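Local coordinates for putative cell wall hydrolase phosphatase-associated protein (PDB 7CFL) that is the catalytic domain of a clostridial autolysin, a lytic enzyme of the NlpC/P60 family that probably cleaves cell-wall peptides as a cysteine endopeptidase, at residues D15-F20 against V97-G102; K22-K27 against T45-K50. All coordinates share one frame; numbering follows the deposited sequence.

Interaction 1: residues D15-F20 against V97-G102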
loop_
_atom_site.group_PDB
_atom_site.type_symbol
_atom_site.label_atom_id
_atom_site.label_comp_id
_atom_site.label_asym_id
_atom_site.label_seq_id
_atom_site.Cartn_x
_atom_site.Cartn_y
_atom_site.Cartn_z
ATOM N N ASP A 15 -14.383 -3.575 1.736
ATOM C CA ASP A 15 -14.845 -2.970 3.016
ATOM C C ASP A 15 -14.088 -3.629 4.173
ATOM O O ASP A 15 -13.659 -2.880 5.082
ATOM C CB ASP A 15 -16.351 -3.096 3.257
ATOM C CG ASP A 15 -17.232 -2.460 2.199
ATOM O OD1 ASP A 15 -16.731 -1.642 1.423
ATOM O OD2 ASP A 15 -18.422 -2.820 2.144
ATOM N N SER A 16 -13.905 -4.960 4.132
ATOM C CA SER A 16 -13.161 -5.728 5.181
ATOM C C SER A 16 -11.687 -5.287 5.186
ATOM O O SER A 16 -11.134 -4.999 6.290
ATOM C CB SER A 16 -13.288 -7.220 4.981
ATOM O OG SER A 16 -12.538 -7.940 5.957
ATOM N N VAL A 17 -11.054 -5.253 4.015
ATOM C CA VAL A 17 -9.636 -4.811 3.851
ATOM C C VAL A 17 -9.490 -3.430 4.485
ATOM O O VAL A 17 -8.565 -3.219 5.291
ATOM C CB VAL A 17 -9.205 -4.788 2.370
ATOM C CG1 VAL A 17 -7.864 -4.076 2.188
ATOM C CG2 VAL A 17 -9.146 -6.188 1.794
ATOM N N ILE A 18 -10.310 -2.467 4.070
ATOM C CA ILE A 18 -10.119 -1.052 4.496
ATOM C C ILE A 18 -10.418 -0.936 5.998
ATOM O O ILE A 18 -9.600 -0.315 6.708
ATOM C CB ILE A 18 -10.914 -0.099 3.589
ATOM C CG1 ILE A 18 -10.347 -0.184 2.167
ATOM C CG2 ILE A 18 -10.914 1.314 4.157
ATOM C CD1 ILE A 18 -11.094 0.638 1.160
ATOM N N SER A 19 -11.518 -1.500 6.497
ATOM C CA SER A 19 -11.878 -1.344 7.933
ATOM C C SER A 19 -10.832 -2.034 8.811
ATOM O O SER A 19 -10.493 -1.452 9.840
ATOM C CB SER A 19 -13.269 -1.808 8.244
ATOM O OG SER A 19 -13.462 -3.140 7.820
ATOM N N PHE A 20 -10.301 -3.187 8.412
ATOM C CA PHE A 20 -9.228 -3.856 9.203
ATOM C C PHE A 20 -7.974 -2.971 9.190
ATOM O O PHE A 20 -7.351 -2.761 10.232
ATOM C CB PHE A 20 -8.876 -5.219 8.619
ATOM C CG PHE A 20 -7.800 -5.889 9.419
ATOM C CD1 PHE A 20 -8.030 -6.241 10.736
ATOM C CD2 PHE A 20 -6.514 -6.010 8.904
ATOM C CE1 PHE A 20 -7.001 -6.807 11.479
ATOM C CE2 PHE A 20 -5.490 -6.564 9.655
ATOM C CZ PHE A 20 -5.743 -6.970 10.939
ATOM N N VAL A 97 4.291 0.885 -1.425
ATOM C CA VAL A 97 2.933 0.362 -1.733
ATOM C C VAL A 97 1.996 0.856 -0.640
ATOM O O VAL A 97 2.392 0.870 0.560
ATOM C CB VAL A 97 2.913 -1.181 -1.826
ATOM C CG1 VAL A 97 3.400 -1.879 -0.549
ATOM C CG2 VAL A 97 1.553 -1.730 -2.168
ATOM N N GLY A 98 0.768 1.133 -1.023
ATOM C CA GLY A 98 -0.358 1.484 -0.156
ATOM C C GLY A 98 -1.612 0.802 -0.644
ATOM O O GLY A 98 -1.588 0.217 -1.759
ATOM N N ILE A 99 -2.659 0.847 0.163
ATOM C CA ILE A 99 -3.992 0.277 -0.163
ATOM C C ILE A 99 -4.885 1.456 -0.493
ATOM O O ILE A 99 -5.064 2.338 0.333
ATOM C CB ILE A 99 -4.585 -0.571 0.983
ATOM C CG1 ILE A 99 -3.645 -1.713 1.374
ATOM C CG2 ILE A 99 -5.979 -1.063 0.640
ATOM C CD1 ILE A 99 -4.041 -2.447 2.638
ATOM N N TYR A 100 -5.364 1.499 -1.725
ATOM C CA TYR A 100 -6.296 2.575 -2.119
ATOM C C TYR A 100 -7.621 2.486 -1.339
ATOM O O TYR A 100 -8.237 1.376 -1.222
ATOM C CB TYR A 100 -6.467 2.516 -3.629
ATOM C CG TYR A 100 -7.187 3.725 -4.166
ATOM C CD1 TYR A 100 -6.525 4.937 -4.266
ATOM C CD2 TYR A 100 -8.542 3.685 -4.501
ATOM C CE1 TYR A 100 -7.147 6.067 -4.802
ATOM C CE2 TYR A 100 -9.182 4.820 -4.992
ATOM C CZ TYR A 100 -8.496 6.016 -5.107
ATOM O OH TYR A 100 -9.123 7.151 -5.560
ATOM N N ILE A 101 -8.104 3.649 -0.880
ATOM C CA ILE A 101 -9.391 3.742 -0.133
ATOM C C ILE A 101 -10.397 4.514 -0.980
ATOM O O ILE A 101 -11.509 3.971 -1.253
ATOM C CB ILE A 101 -9.187 4.188 1.342
ATOM C CG1 ILE A 101 -8.561 5.565 1.571
ATOM C CG2 ILE A 101 -8.330 3.135 2.021
ATOM C CD1 ILE A 101 -8.090 5.779 3.011
ATOM N N GLY A 102 -10.010 5.657 -1.499
ATOM C CA GLY A 102 -10.892 6.393 -2.428
ATOM C C GLY A 102 -10.649 7.864 -2.287
ATOM O O GLY A 102 -10.016 8.257 -1.283
#

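Interaction 2: residues K22-K27 against T45-K50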
loop_
_atom_site.group_PDB
_atom_site.type_symbol
_atom_site.label_atom_id
_atom_site.label_comp_id
_atom_site.label_asym_id
_atom_site.label_seq_id
_atom_site.Cartn_x
_atom_site.Cartn_y
_atom_site.Cartn_z
ATOM N N LYS A 22 -7.686 0.189 8.863
ATOM C CA LYS A 22 -7.858 1.422 9.683
ATOM C C LYS A 22 -7.624 1.130 11.180
ATOM O O LYS A 22 -7.185 2.071 11.878
ATOM C CB LYS A 22 -9.208 2.078 9.407
ATOM C CG LYS A 22 -9.283 2.736 8.038
ATOM C CD LYS A 22 -10.406 3.732 7.942
ATOM C CE LYS A 22 -10.594 4.207 6.522
ATOM N NZ LYS A 22 -11.862 4.939 6.337
ATOM N N THR A 23 -7.865 -0.103 11.653
ATOM C CA THR A 23 -7.626 -0.487 13.080
ATOM C C THR A 23 -6.129 -0.380 13.386
ATOM O O THR A 23 -5.783 -0.283 14.587
ATOM C CB THR A 23 -8.092 -1.894 13.487
ATOM O OG1 THR A 23 -7.333 -2.939 12.875
ATOM C CG2 THR A 23 -9.565 -2.141 13.261
ATOM N N LEU A 24 -5.266 -0.429 12.371
ATOM C CA LEU A 24 -3.794 -0.410 12.547
ATOM C C LEU A 24 -3.231 1.010 12.423
ATOM O O LEU A 24 -1.980 1.135 12.442
ATOM C CB LEU A 24 -3.154 -1.368 11.545
ATOM C CG LEU A 24 -3.647 -2.814 11.561
ATOM C CD1 LEU A 24 -3.054 -3.588 10.407
ATOM C CD2 LEU A 24 -3.294 -3.511 12.868
ATOM N N LEU A 25 -4.070 2.037 12.178
ATOM C CA LEU A 25 -3.625 3.458 12.128
ATOM C C LEU A 25 -2.785 3.756 13.369
ATOM O O LEU A 25 -3.201 3.350 14.471
ATOM C CB LEU A 25 -4.812 4.428 12.040
ATOM C CG LEU A 25 -5.399 4.582 10.630
ATOM C CD1 LEU A 25 -6.791 5.179 10.672
ATOM C CD2 LEU A 25 -4.493 5.430 9.757
ATOM N N GLY A 26 -1.632 4.396 13.159
ATOM C CA GLY A 26 -0.756 4.872 14.238
ATOM C C GLY A 26 0.286 3.837 14.611
ATOM O O GLY A 26 1.146 4.180 15.468
ATOM N N LYS A 27 0.216 2.612 14.059
ATOM C CA LYS A 27 1.164 1.525 14.440
ATOM C C LYS A 27 2.506 1.850 13.799
ATOM O O LYS A 27 2.547 2.355 12.683
ATOM C CB LYS A 27 0.629 0.147 14.062
ATOM C CG LYS A 27 -0.624 -0.257 14.845
ATOM C CD LYS A 27 -0.783 -1.724 15.053
ATOM C CE LYS A 27 -0.448 -2.138 16.463
ATOM N NZ LYS A 27 -1.526 -1.762 17.402
ATOM N N THR A 45 0.736 -4.190 3.780
ATOM C CA THR A 45 -0.235 -4.681 2.770
ATOM C C THR A 45 -0.364 -6.208 2.839
ATOM O O THR A 45 -1.503 -6.692 2.850
ATOM C CB THR A 45 0.090 -4.173 1.370
ATOM O OG1 THR A 45 1.396 -4.580 0.963
ATOM C CG2 THR A 45 -0.018 -2.674 1.303
ATOM N N GLN A 46 0.747 -6.958 2.923
ATOM C CA GLN A 46 0.657 -8.429 3.080
ATOM C C GLN A 46 -0.230 -8.775 4.283
ATOM O O GLN A 46 -1.066 -9.679 4.163
ATOM C CB GLN A 46 2.033 -9.087 3.167
ATOM C CG GLN A 46 1.987 -10.578 2.887
ATOM C CD GLN A 46 3.313 -11.232 3.154
ATOM O OE1 GLN A 46 3.837 -11.139 4.278
ATOM N NE2 GLN A 46 3.814 -11.963 2.185
ATOM N N TYR A 47 0.079 -8.233 5.468
ATOM C CA TYR A 47 -0.622 -8.590 6.719
ATOM C C TYR A 47 -2.122 -8.265 6.623
ATOM O O TYR A 47 -3.006 -9.108 6.975
ATOM C CB TYR A 47 0.026 -7.834 7.870
ATOM C CG TYR A 47 -0.612 -8.110 9.209
ATOM C CD1 TYR A 47 -0.296 -9.246 9.951
ATOM C CD2 TYR A 47 -1.500 -7.204 9.762
ATOM C CE1 TYR A 47 -0.877 -9.472 11.190
ATOM C CE2 TYR A 47 -2.086 -7.410 10.991
ATOM C CZ TYR A 47 -1.759 -8.541 11.720
ATOM O OH TYR A 47 -2.327 -8.714 12.942
ATOM N N VAL A 48 -2.435 -7.076 6.089
ATOM C CA VAL A 48 -3.849 -6.631 5.978
ATOM C C VAL A 48 -4.577 -7.625 5.059
ATOM O O VAL A 48 -5.669 -8.060 5.428
ATOM C CB VAL A 48 -3.950 -5.181 5.456
ATOM C CG1 VAL A 48 -5.339 -4.871 4.883
ATOM C CG2 VAL A 48 -3.545 -4.171 6.517
ATOM N N MET A 49 -4.034 -7.909 3.876
ATOM C CA MET A 49 -4.671 -8.829 2.893
ATOM C C MET A 49 -4.895 -10.221 3.492
ATOM O O MET A 49 -5.992 -10.787 3.316
ATOM C CB MET A 49 -3.835 -8.903 1.613
ATOM C CG MET A 49 -4.020 -7.666 0.692
ATOM S SD MET A 49 -5.761 -7.281 0.300
ATOM C CE MET A 49 -5.515 -5.600 -0.274
ATOM N N LYS A 50 -3.900 -10.754 4.211
ATOM C CA LYS A 50 -3.952 -12.124 4.781
ATOM C C LYS A 50 -5.013 -12.181 5.903
ATOM O O LYS A 50 -5.763 -13.162 5.943
ATOM C CB LYS A 50 -2.561 -12.533 5.293
ATOM C CG LYS A 50 -2.502 -13.869 6.027
ATOM C CD LYS A 50 -1.120 -14.197 6.564
ATOM C CE LYS A 50 -0.746 -13.427 7.819
ATOM N NZ LYS A 50 0.563 -13.859 8.371
#

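Interaction 1: residues D15-F20 against V97-G102
Ile18 of the helix lies against Ile101 at the end of the strand, and most of the surface buried between the two segments belongs to this well-packed pair, Ile18 being covered most. Ile18 CG2 meets Ile101 CG2 at 3.8 Å, while Ile18 CD1 lies over both that side chain and the strand backbone, 3.8 Å from Ile101 CA and equally near Tyr100 O. The extended outer torsion of Ile18 (chi2 176°) carries CD1 that far; an uncharged, beta-branched side chain suits the place by offering two methyls. Deeper in, Val17 points at the strand and sets CG1 3.9 Å from Ile99 CG2, two compact beta-branched residues, both buried. The axes of 15-20 and 97-102 approach to 9.5 Å, their directions 109° apart, as the N-terminal helix of an NlpC/P60 domain laid on the antiparallel sheet. Near the contact the strand ends in a classic beta bulge, where Ile101 and Gly102 both face Asp105. Tyr100 has its CB directed away from the helix, and its hydroxyl is hydrogen-bonded to Gly104 N. On the outer side of the helix the surface turns polar: Asp15 and Ser19 are exposed, and Ser19 OG bonds back to Asp15 O at 2.8 Å, meeting that oxygen from the face opposite to Ser19 N.

Interaction 2: residues K22-K27 against T45-K50
A small, buried apolar contact joins the turn-rich loop after helix 13-22 to the side of helix 41-53, and a single methyl carries it. Leu24 CD1 fits between two neighbouring residues of the helix, 4.0 Å from Tyr47 CE2 and 4.0 Å from Val48 CG2. It comes to the tyrosine ring at its edge, near the ring plane, beside the CD2-CE2 bond, so the ring offers its rim to the methyl. Tyr47 has CG anti to its backbone N (chi1 180°), which swings the ring out toward the loop, whereas Val48 contributes the methyl that lies beside its own backbone N. Leucine suits the site because it is apolar and long enough to carry one methyl from the turn to both residues. Two overlapping turns shape the loop: a type I turn from Lys22 to Leu25, closed by Leu25 N to Lys22 O at 3.1 Å, and a type II turn from Leu24 to Lys27, with Gly26 taking the positive phi (92°) of its third position. Phe39 touches Leu24 and also meets the Tyr47 ring, their planes inclined at about 55°. Beyond the loop, Val48 packs on Ala21 of helix 13-22, and Thr45 and Met49 touch Leu81 of strand 81-84.

Overall arrangement
The centres of the two interactions lie about 9 Å apart, and both segments of interaction 2 fall within the chain between the two segments of interaction 1. Helix 13-22 comes first, the loop 22-27 follows it, then helix 41-53, and strand 96-102 of the six-stranded antiparallel sheet comes last. Val48 ties the two together: its CG1 packs 3.5 Å from Ile99 CD1 and 3.6 Å from Val17 O. Nearer the periphery, Phe20 CZ lies 3.7 Å from Tyr47 CE2. The contacts are consistent with one core shared by both helices and the sheet, which joins the N-terminal helix and its following loop to the body of this catalytic domain.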